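Local structure of aldehyde Dehydrogenase (Burkholderia cenocepacia, 4O6R) at residues 76-87 against 110-121; 350-361 against 372-380. The protein probably oxidises aldehydes with NAD(P)+ as a member of the aldehyde dehydrogenase family, and binds adenosine monophosphate in this crystal. All coordinates share one frame; numbering follows the deposited sequence.

Contact 1 (76-87 against 110-121); sequences LLRLADAIEANT and VPRTAACFRYFG. With NO3 (nitrate ion), chain F.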
loop_
_atom_site.group_PDB
_atom_site.type_symbol
_atom_site.label_atom_id
_atom_site.label_comp_id
_atom_site.label_asym_id
_atom_site.label_seq_id
_atom_site.Cartn_x
_atom_site.Cartn_y
_atom_site.Cartn_z
ATOM N N LEU A 76 -12.419 -19.827 6.054
ATOM C CA LEU A 76 -12.575 -19.684 4.623
ATOM C C LEU A 76 -11.677 -20.686 3.869
ATOM O O LEU A 76 -12.083 -21.240 2.839
ATOM C CB LEU A 76 -12.290 -18.229 4.191
ATOM C CG LEU A 76 -13.296 -17.178 4.707
ATOM C CD1 LEU A 76 -12.724 -15.764 4.635
ATOM C CD2 LEU A 76 -14.573 -17.250 3.904
ATOM N N LEU A 77 -10.451 -20.891 4.354
ATOM C CA LEU A 77 -9.561 -21.873 3.757
ATOM C C LEU A 77 -10.173 -23.276 3.816
ATOM O O LEU A 77 -10.136 -24.024 2.820
ATOM C CB LEU A 77 -8.186 -21.877 4.426
ATOM C CG LEU A 77 -7.343 -20.615 4.228
ATOM C CD1 LEU A 77 -6.022 -20.757 4.986
ATOM C CD2 LEU A 77 -7.057 -20.364 2.757
ATOM N N ARG A 78 -10.677 -23.656 4.983
ATOM C CA ARG A 78 -11.360 -24.934 5.117
ATOM C C ARG A 78 -12.571 -25.047 4.203
ATOM O O ARG A 78 -12.838 -26.131 3.689
ATOM C CB ARG A 78 -11.864 -25.168 6.546
ATOM C CG ARG A 78 -10.825 -25.646 7.528
ATOM C CD ARG A 78 -11.477 -25.756 8.908
ATOM N NE ARG A 78 -10.480 -25.702 9.939
ATOM C CZ ARG A 78 -9.649 -26.686 10.235
ATOM N NH1 ARG A 78 -9.688 -27.830 9.569
ATOM N NH2 ARG A 78 -8.759 -26.519 11.211
ATOM N N LEU A 79 -13.344 -23.961 4.076
ATOM C CA LEU A 79 -14.509 -23.963 3.189
ATOM C C LEU A 79 -14.104 -24.278 1.742
ATOM O O LEU A 79 -14.759 -25.098 1.065
ATOM C CB LEU A 79 -15.247 -22.642 3.220
ATOM C CG LEU A 79 -16.499 -22.568 2.327
ATOM C CD1 LEU A 79 -17.533 -23.602 2.708
ATOM C CD2 LEU A 79 -17.077 -21.170 2.417
ATOM N N ALA A 80 -13.021 -23.639 1.289
ATOM C CA ALA A 80 -12.527 -23.853 -0.064
ATOM C C ALA A 80 -12.199 -25.322 -0.289
ATOM O O ALA A 80 -12.542 -25.916 -1.335
ATOM C CB ALA A 80 -11.306 -23.004 -0.330
ATOM N N ASP A 81 -11.543 -25.917 0.694
ATOM C CA ASP A 81 -11.207 -27.338 0.584
ATOM C C ASP A 81 -12.447 -28.193 0.540
ATOM O O ASP A 81 -12.509 -29.148 -0.228
ATOM C CB ASP A 81 -10.337 -27.796 1.755
ATOM C CG ASP A 81 -8.905 -27.298 1.657
ATOM O OD1 ASP A 81 -8.443 -26.920 0.551
ATOM O OD2 ASP A 81 -8.225 -27.326 2.700
ATOM N N ALA A 82 -13.421 -27.878 1.379
ATOM C CA ALA A 82 -14.675 -28.669 1.439
ATOM C C ALA A 82 -15.455 -28.592 0.108
ATOM O O ALA A 82 -16.045 -29.574 -0.369
ATOM C CB ALA A 82 -15.540 -28.186 2.588
ATOM N N ILE A 83 -15.463 -27.411 -0.487
ATOM C CA ILE A 83 -16.078 -27.238 -1.800
ATOM C C ILE A 83 -15.409 -28.157 -2.810
ATOM O O ILE A 83 -16.088 -28.943 -3.510
ATOM C CB ILE A 83 -16.013 -25.766 -2.258
ATOM C CG1 ILE A 83 -16.952 -24.922 -1.392
ATOM C CG2 ILE A 83 -16.351 -25.628 -3.743
ATOM C CD1 ILE A 83 -16.686 -23.411 -1.477
ATOM N N GLU A 84 -14.081 -28.119 -2.854
ATOM C CA GLU A 84 -13.349 -28.992 -3.762
ATOM C C GLU A 84 -13.613 -30.472 -3.489
ATOM O O GLU A 84 -13.780 -31.244 -4.437
ATOM C CB GLU A 84 -11.857 -28.682 -3.754
ATOM C CG GLU A 84 -11.589 -27.365 -4.480
ATOM C CD GLU A 84 -10.161 -26.830 -4.349
ATOM O OE1 GLU A 84 -9.365 -27.368 -3.550
ATOM O OE2 GLU A 84 -9.860 -25.816 -5.017
ATOM N N ALA A 85 -13.669 -30.862 -2.216
ATOM C CA ALA A 85 -14.011 -32.253 -1.844
ATOM C C ALA A 85 -15.408 -32.659 -2.295
ATOM O O ALA A 85 -15.700 -33.845 -2.408
ATOM C CB ALA A 85 -13.869 -32.463 -0.345
ATOM N N ASN A 86 -16.273 -31.686 -2.517
ATOM C CA ASN A 86 -17.642 -31.910 -2.954
ATOM C C ASN A 86 -17.899 -31.458 -4.383
ATOM O O ASN A 86 -19.044 -31.180 -4.744
ATOM C CB ASN A 86 -18.598 -31.185 -2.002
ATOM C CG ASN A 86 -18.713 -31.882 -0.663
ATOM O OD1 ASN A 86 -19.428 -32.879 -0.550
ATOM N ND2 ASN A 86 -17.977 -31.415 0.337
ATOM N N THR A 87 -16.851 -31.422 -5.206
ATOM C CA THR A 87 -16.936 -30.861 -6.561
ATOM C C THR A 87 -18.075 -31.463 -7.351
ATOM O O THR A 87 -18.946 -30.732 -7.835
ATOM C CB THR A 87 -15.616 -31.021 -7.332
ATOM O OG1 THR A 87 -14.622 -30.203 -6.738
ATOM C CG2 THR A 87 -15.749 -30.611 -8.811
ATOM N N VAL A 110 -17.573 -24.564 -9.924
ATOM C CA VAL A 110 -17.036 -25.021 -8.656
ATOM C C VAL A 110 -15.583 -24.511 -8.394
ATOM O O VAL A 110 -15.342 -23.911 -7.367
ATOM C CB VAL A 110 -17.149 -26.561 -8.497
ATOM C CG1 VAL A 110 -16.445 -27.024 -7.245
ATOM C CG2 VAL A 110 -18.607 -26.987 -8.466
ATOM N N PRO A 111 -14.643 -24.706 -9.335
ATOM C CA PRO A 111 -13.270 -24.232 -9.129
ATOM C C PRO A 111 -13.166 -22.724 -8.858
ATOM O O PRO A 111 -12.389 -22.324 -8.007
ATOM C CB PRO A 111 -12.576 -24.568 -10.461
ATOM C CG PRO A 111 -13.343 -25.723 -10.993
ATOM C CD PRO A 111 -14.774 -25.457 -10.599
ATOM N N ARG A 112 -13.953 -21.905 -9.547
ATOM C CA ARG A 112 -13.866 -20.450 -9.348
ATOM C C ARG A 112 -14.351 -20.085 -7.961
ATOM O O ARG A 112 -13.805 -19.202 -7.318
ATOM C CB ARG A 112 -14.659 -19.679 -10.405
ATOM C CG ARG A 112 -13.958 -19.486 -11.762
ATOM C CD ARG A 112 -15.017 -19.214 -12.816
ATOM N NE ARG A 112 -14.620 -18.348 -13.901
ATOM C CZ ARG A 112 -15.453 -17.772 -14.774
ATOM N NH1 ARG A 112 -16.769 -17.945 -14.699
ATOM N NH2 ARG A 112 -14.959 -17.017 -15.748
ATOM N N THR A 113 -15.390 -20.782 -7.495
ATOM C CA THR A 113 -15.939 -20.566 -6.161
ATOM C C THR A 113 -14.923 -20.949 -5.112
ATOM O O THR A 113 -14.642 -20.169 -4.227
ATOM C CB THR A 113 -17.250 -21.368 -5.963
ATOM O OG1 THR A 113 -18.161 -21.041 -7.012
ATOM C CG2 THR A 113 -17.893 -21.043 -4.656
ATOM N N ALA A 114 -14.344 -22.140 -5.226
ATOM C CA ALA A 114 -13.281 -22.555 -4.309
ATOM C C ALA A 114 -12.083 -21.572 -4.298
ATOM O O ALA A 114 -11.587 -21.187 -3.240
ATOM C CB ALA A 114 -12.832 -23.966 -4.632
ATOM N N ALA A 115 -11.639 -21.180 -5.475
ATOM C CA ALA A 115 -10.498 -20.286 -5.621
ATOM C C ALA A 115 -10.740 -18.950 -4.948
ATOM O O ALA A 115 -9.844 -18.396 -4.315
ATOM C CB ALA A 115 -10.180 -20.065 -7.091
ATOM N N CYS A 116 -11.953 -18.434 -5.067
ATOM C CA CYS A 116 -12.278 -17.142 -4.475
ATOM C C CYS A 116 -12.349 -17.222 -2.952
ATOM O O CYS A 116 -11.800 -16.371 -2.282
ATOM C CB CYS A 116 -13.578 -16.592 -5.056
ATOM S SG CYS A 116 -13.952 -14.890 -4.534
ATOM N N PHE A 117 -13.000 -18.260 -2.397
ATOM C CA PHE A 117 -12.988 -18.423 -0.958
ATOM C C PHE A 117 -11.536 -18.621 -0.482
ATOM O O PHE A 117 -11.174 -18.087 0.552
ATOM C CB PHE A 117 -13.867 -19.585 -0.503
ATOM C CG PHE A 117 -15.335 -19.230 -0.378
ATOM C CD1 PHE A 117 -15.761 -18.245 0.500
ATOM C CD2 PHE A 117 -16.293 -19.920 -1.112
ATOM C CE1 PHE A 117 -17.110 -17.949 0.626
ATOM C CE2 PHE A 117 -17.646 -19.619 -0.977
ATOM C CZ PHE A 117 -18.049 -18.632 -0.097
ATOM N N ARG A 118 -10.722 -19.373 -1.226
ATOM C CA ARG A 118 -9.349 -19.609 -0.790
ATOM C C ARG A 118 -8.562 -18.297 -0.794
ATOM O O ARG A 118 -7.871 -18.008 0.170
ATOM C CB ARG A 118 -8.653 -20.670 -1.620
ATOM C CG ARG A 118 -7.212 -20.899 -1.209
ATOM C CD ARG A 118 -6.637 -22.129 -1.876
ATOM N NE ARG A 118 -7.365 -23.340 -1.498
ATOM C CZ ARG A 118 -8.094 -24.095 -2.317
ATOM N NH1 ARG A 118 -8.223 -23.790 -3.601
ATOM N NH2 ARG A 118 -8.680 -25.204 -1.836
ATOM N N TYR A 119 -8.714 -17.495 -1.855
ATOM C CA TYR A 119 -8.054 -16.179 -1.915
ATOM C C TYR A 119 -8.388 -15.364 -0.661
ATOM O O TYR A 119 -7.502 -14.848 0.007
ATOM C CB TYR A 119 -8.460 -15.418 -3.176
ATOM C CG TYR A 119 -7.825 -14.060 -3.295
ATOM C CD1 TYR A 119 -6.603 -13.903 -3.929
ATOM C CD2 TYR A 119 -8.443 -12.930 -2.777
ATOM C CE1 TYR A 119 -6.015 -12.665 -4.077
ATOM C CE2 TYR A 119 -7.860 -11.663 -2.933
ATOM C CZ TYR A 119 -6.639 -11.544 -3.568
ATOM O OH TYR A 119 -6.034 -10.299 -3.720
ATOM N N PHE A 120 -9.682 -15.241 -0.362
ATOM C CA PHE A 120 -10.121 -14.466 0.783
ATOM C C PHE A 120 -9.762 -15.042 2.133
ATOM O O PHE A 120 -9.509 -14.289 3.070
ATOM C CB PHE A 120 -11.598 -14.031 0.667
ATOM C CG PHE A 120 -11.748 -12.931 -0.303
ATOM C CD1 PHE A 120 -11.311 -11.684 0.031
ATOM C CD2 PHE A 120 -12.086 -13.188 -1.622
ATOM C CE1 PHE A 120 -11.301 -10.669 -0.881
ATOM C CE2 PHE A 120 -12.117 -12.156 -2.539
ATOM C CZ PHE A 120 -11.725 -10.892 -2.167
ATOM N N GLY A 121 -9.683 -16.363 2.234
ATOM C CA GLY A 121 -9.179 -16.972 3.441
ATOM C C GLY A 121 -7.743 -16.557 3.707
ATOM O O GLY A 121 -7.378 -16.308 4.841
HETATM N N NO3 F . -18.004 -15.092 -16.373
HETATM O O1 NO3 F . -17.699 -14.707 -15.241
HETATM O O2 NO3 F . -17.492 -16.265 -16.901
HETATM O O3 NO3 F . -18.894 -14.368 -17.159
HETATM O O HOH W 1 -7.817 -23.833 1.232
HETATM O O HOH W 2 -10.332 -24.355 -7.364
#
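Phe117 is one of three knobs of this antiparallel helix pair (axes 7.6 Å apart at an angle of 164°), entering a hole lined by Leu76, Leu79, Ala80 and Ile83. Leu79 CD2 sits almost exactly on the ring normal, 3.5 Å from the centroid of the Phe117 ring, a CH-pi contact over one face. It gets there because CG turns anti to the backbone N (chi1 -179°). Ile83 returns the fit: it drops between Val110, Thr113, Ala114 and Phe117, Ile83 CD1 lying 3.5 Å from Phe117 CD2. At the other end the hollow is Gly121 itself, which, having no side chain, lets its CA come within a tight 3.4 Å of Leu76 CB. A third knob is charged. Arg118 lies among Leu77, Ala80, Asp81 and Glu84, with Ala80 CB over one guanidinium face. Arg118 grips Glu84 end-on, NH1 to Glu84 OE2 at 3.0 Å and 166°, while Arg118 NH2 bonds Glu84 OE1 and also reaches Asp81 OD1 at 2.9 Å; a water takes NE. Glu84 has a second partner, Arg74 of the second subunit. Two carboxylates at the edge of one guanidinium probably stabilise its positive charge, and the shared Glu84 carries this salt-bridge network from the helix pair into the subunit interface.

Contact 2 (350-361 against 372-380); sequences QGGRVLTGGSAP and VRPTIVEAK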
loop_
_atom_site.group_PDB
_atom_site.type_symbol
_atom_site.label_atom_id
_atom_site.label_comp_id
_atom_site.label_asym_id
_atom_site.label_seq_id
_atom_site.Cartn_x
_atom_site.Cartn_y
_atom_site.Cartn_z
ATOM N N GLN A 350 -36.114 -4.114 -36.824
ATOM C CA GLN A 350 -35.228 -2.972 -37.058
ATOM C C GLN A 350 -34.204 -3.205 -38.181
ATOM O O GLN A 350 -33.260 -2.430 -38.334
ATOM C CB GLN A 350 -34.517 -2.588 -35.768
ATOM C CG GLN A 350 -35.487 -2.180 -34.671
ATOM C CD GLN A 350 -34.862 -1.237 -33.656
ATOM O OE1 GLN A 350 -33.837 -1.544 -33.047
ATOM N NE2 GLN A 350 -35.490 -0.082 -33.464
ATOM N N GLY A 351 -34.410 -4.247 -38.980
ATOM C CA GLY A 351 -33.608 -4.482 -40.176
ATOM C C GLY A 351 -32.282 -5.166 -39.904
ATOM O O GLY A 351 -31.389 -5.112 -40.729
ATOM N N GLY A 352 -32.154 -5.803 -38.745
ATOM C CA GLY A 352 -30.977 -6.591 -38.425
ATOM C C GLY A 352 -31.019 -7.883 -39.231
ATOM O O GLY A 352 -32.114 -8.344 -39.643
ATOM N N ARG A 353 -29.840 -8.438 -39.478
ATOM C CA ARG A 353 -29.721 -9.690 -40.193
ATOM C C ARG A 353 -29.370 -10.792 -39.233
ATOM O O ARG A 353 -28.249 -10.810 -38.664
ATOM C CB ARG A 353 -28.655 -9.615 -41.286
ATOM C CG ARG A 353 -28.977 -8.609 -42.342
ATOM C CD ARG A 353 -27.830 -8.509 -43.308
ATOM N NE ARG A 353 -27.631 -9.806 -43.925
ATOM C CZ ARG A 353 -26.447 -10.296 -44.233
ATOM N NH1 ARG A 353 -25.343 -9.600 -44.000
ATOM N NH2 ARG A 353 -26.368 -11.491 -44.785
ATOM N N VAL A 354 -30.312 -11.713 -39.049
ATOM C CA VAL A 354 -30.040 -12.896 -38.233
ATOM C C VAL A 354 -29.201 -13.885 -39.058
ATOM O O VAL A 354 -29.697 -14.490 -40.005
ATOM C CB VAL A 354 -31.316 -13.585 -37.737
ATOM C CG1 VAL A 354 -30.967 -14.743 -36.808
ATOM C CG2 VAL A 354 -32.196 -12.613 -36.980
ATOM N N LEU A 355 -27.934 -14.029 -38.701
ATOM C CA LEU A 355 -26.999 -14.850 -39.480
ATOM C C LEU A 355 -27.060 -16.322 -39.082
ATOM O O LEU A 355 -26.795 -17.185 -39.904
ATOM C CB LEU A 355 -25.586 -14.304 -39.352
ATOM C CG LEU A 355 -25.398 -12.851 -39.797
ATOM C CD1 LEU A 355 -23.954 -12.401 -39.648
ATOM C CD2 LEU A 355 -25.849 -12.714 -41.255
ATOM N N THR A 356 -27.409 -16.601 -37.821
ATOM C CA THR A 356 -27.727 -17.966 -37.374
ATOM C C THR A 356 -28.567 -17.874 -36.109
ATOM O O THR A 356 -28.587 -16.830 -35.425
ATOM C CB THR A 356 -26.469 -18.826 -37.103
ATOM O OG1 THR A 356 -26.855 -20.199 -36.841
ATOM C CG2 THR A 356 -25.683 -18.312 -35.889
ATOM N N GLY A 357 -29.306 -18.942 -35.833
ATOM C CA GLY A 357 -30.072 -19.047 -34.613
ATOM C C GLY A 357 -31.305 -18.190 -34.592
ATOM O O GLY A 357 -31.940 -17.996 -35.615
ATOM N N GLY A 358 -31.668 -17.730 -33.402
ATOM C CA GLY A 358 -32.873 -16.898 -33.245
ATOM C C GLY A 358 -34.120 -17.647 -32.822
ATOM O O GLY A 358 -35.184 -17.048 -32.637
ATOM N N SER A 359 -34.024 -18.957 -32.654
ATOM C CA SER A 359 -35.199 -19.714 -32.226
ATOM C C SER A 359 -34.798 -20.973 -31.471
ATOM O O SER A 359 -33.614 -21.300 -31.373
ATOM C CB SER A 359 -36.099 -20.024 -33.413
ATOM O OG SER A 359 -35.419 -20.821 -34.322
ATOM N N ALA A 360 -35.788 -21.634 -30.881
ATOM C CA ALA A 360 -35.544 -22.855 -30.138
ATOM C C ALA A 360 -34.980 -23.941 -31.053
ATOM O O ALA A 360 -35.280 -23.961 -32.238
ATOM C CB ALA A 360 -36.830 -23.319 -29.479
ATOM N N PRO A 361 -34.153 -24.852 -30.505
ATOM C CA PRO A 361 -33.687 -25.993 -31.302
ATOM C C PRO A 361 -34.844 -26.928 -31.582
ATOM O O PRO A 361 -35.806 -26.956 -30.816
ATOM C CB PRO A 361 -32.639 -26.658 -30.397
ATOM C CG PRO A 361 -33.036 -26.283 -29.011
ATOM C CD PRO A 361 -33.702 -24.940 -29.102
ATOM N N VAL A 372 -32.697 -21.853 -26.468
ATOM C CA VAL A 372 -32.587 -21.074 -27.688
ATOM C C VAL A 372 -31.207 -21.297 -28.310
ATOM O O VAL A 372 -30.214 -21.476 -27.597
ATOM C CB VAL A 372 -32.913 -19.587 -27.430
ATOM C CG1 VAL A 372 -31.939 -18.946 -26.477
ATOM C CG2 VAL A 372 -32.955 -18.808 -28.730
ATOM N N ARG A 373 -31.148 -21.311 -29.631
ATOM C CA ARG A 373 -29.889 -21.514 -30.328
ATOM C C ARG A 373 -29.005 -20.270 -30.247
ATOM O O ARG A 373 -29.507 -19.170 -30.096
ATOM C CB ARG A 373 -30.129 -21.852 -31.796
ATOM C CG ARG A 373 -30.845 -23.185 -31.993
ATOM C CD ARG A 373 -31.102 -23.467 -33.461
ATOM N NE ARG A 373 -31.643 -22.286 -34.121
ATOM C CZ ARG A 373 -32.878 -22.160 -34.590
ATOM N NH1 ARG A 373 -33.216 -20.999 -35.136
ATOM N NH2 ARG A 373 -33.768 -23.181 -34.553
ATOM N N PRO A 374 -27.686 -20.460 -30.330
ATOM C CA PRO A 374 -26.770 -19.319 -30.402
ATOM C C PRO A 374 -27.187 -18.422 -31.547
ATOM O O PRO A 374 -27.416 -18.907 -32.658
ATOM C CB PRO A 374 -25.407 -19.963 -30.675
ATOM C CG PRO A 374 -25.525 -21.346 -30.135
ATOM C CD PRO A 374 -26.972 -21.751 -30.315
ATOM N N THR A 375 -27.339 -17.142 -31.256
ATOM C CA THR A 375 -27.946 -16.193 -32.174
ATOM C C THR A 375 -26.952 -15.048 -32.457
ATOM O O THR A 375 -26.354 -14.493 -31.534
ATOM C CB THR A 375 -29.253 -15.671 -31.582
ATOM O OG1 THR A 375 -30.160 -16.765 -31.376
ATOM C CG2 THR A 375 -29.901 -14.688 -32.485
ATOM N N ILE A 376 -26.751 -14.773 -33.742
ATOM C CA ILE A 376 -25.860 -13.736 -34.236
ATOM C C ILE A 376 -26.648 -12.816 -35.163
ATOM O O ILE A 376 -27.199 -13.279 -36.164
ATOM C CB ILE A 376 -24.675 -14.367 -35.012
ATOM C CG1 ILE A 376 -23.852 -15.263 -34.104
ATOM C CG2 ILE A 376 -23.759 -13.294 -35.617
ATOM C CD1 ILE A 376 -22.837 -16.087 -34.873
ATOM N N VAL A 377 -26.677 -11.520 -34.843
ATOM C CA VAL A 377 -27.437 -10.548 -35.606
ATOM C C VAL A 377 -26.526 -9.419 -36.018
ATOM O O VAL A 377 -25.899 -8.797 -35.162
ATOM C CB VAL A 377 -28.576 -9.914 -34.776
ATOM C CG1 VAL A 377 -29.257 -8.819 -35.559
ATOM C CG2 VAL A 377 -29.573 -10.964 -34.359
ATOM N N GLU A 378 -26.466 -9.138 -37.314
ATOM C CA GLU A 378 -25.758 -7.971 -37.769
ATOM C C GLU A 378 -26.706 -6.780 -37.754
ATOM O O GLU A 378 -27.727 -6.805 -38.445
ATOM C CB GLU A 378 -25.133 -8.202 -39.131
ATOM C CG GLU A 378 -24.233 -7.050 -39.536
ATOM C CD GLU A 378 -22.998 -7.460 -40.355
ATOM O OE1 GLU A 378 -22.874 -8.598 -40.871
ATOM O OE2 GLU A 378 -22.148 -6.587 -40.486
ATOM N N ALA A 379 -26.382 -5.752 -36.963
ATOM C CA ALA A 379 -27.296 -4.606 -36.782
ATOM C C ALA A 379 -27.109 -3.551 -37.850
ATOM O O ALA A 379 -26.006 -3.343 -38.342
ATOM C CB ALA A 379 -27.117 -3.965 -35.429
ATOM N N LYS A 380 -28.197 -2.873 -38.190
ATOM C CA LYS A 380 -28.148 -1.798 -39.173
ATOM C C LYS A 380 -27.410 -0.590 -38.607
ATOM O O LYS A 380 -26.661 0.032 -39.335
ATOM C CB LYS A 380 -29.572 -1.456 -39.634
ATOM C CG LYS A 380 -29.697 -0.508 -40.806
ATOM C CD LYS A 380 -31.173 -0.224 -41.080
ATOM C CE LYS A 380 -31.356 0.872 -42.126
ATOM N NZ LYS A 380 -32.751 1.386 -42.121
HETATM O O HOH W 3 -22.884 -10.666 -42.653
HETATM O O HOH W 4 -27.127 -21.136 -34.237
#
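Two torsions set the apolar meeting of Val354 and Val377: chi1 of -176° and 175° puts CG2 of each anti to its own carbonyl carbon, and these Val354 and Val377 CG2 methyls meet obliquely at 4.1 Å across a non-hydrogen-bonded pair. Next along the strands, Arg353 and Glu378 form an antiparallel hydrogen-bonded pair, proved by Arg353 N to Glu378 O (2.9 Å, 167°) and Glu378 N to Arg353 O. Their side chains run side by side in the same direction, yet Arg353 NH1 and Glu378 OE1 stay 4.1 Å apart, too far for a salt bridge; a water spans them, weakly held at the arginine, and Glu378 OE2 pairs instead with Arg400. Leu355 N still reaches Ile376 O at 2.7 Å, nearly in line with the carbonyl, and the Leu355 and Ile376 side chains cross at about a right angle, CD1 of the first touching CG2 of the second. Beyond Thr356 the chain turns through Gly357 and Gly358, both with positive phi. Gly357 CA lies close against Pro374 O, 3.3 Å away. Arg373 continues the pairing through its backbone, Arg373 N to Ser359 O at 3.0 Å. Backbone bonds thus fix this edge hairpin at both ends, whereas the Arg353-Glu378 attraction, separated by water, is probably modest, and Thr356 N is left buried without a partner.

In the fold
From the N terminus, contact 1 comes first: helix 69-85 leads through helix 87-98 into helix 102-123, which folds back on it, closing a loop with 22 residues, mostly helical, between segments 76-87 and 110-121. The chain then lays down most of the sheet that includes strand 138-153, and the AMP site beside it, before reaching contact 2. There strand 353-356, which follows helix 334-349, pairs with strand 375-378 at the outer edge of a seven-stranded sheet; 10 residues, with no helix or strand, separate segments 350-361 and 372-380. The two loops follow in series, neither enclosing nor crossing the other. The centres of contact 1 and contact 2 are 39 Å apart, their nearest atoms about 18 Å. Contact 1 joins helices and borders the second subunit; contact 2 ties an edge strand to its sheet.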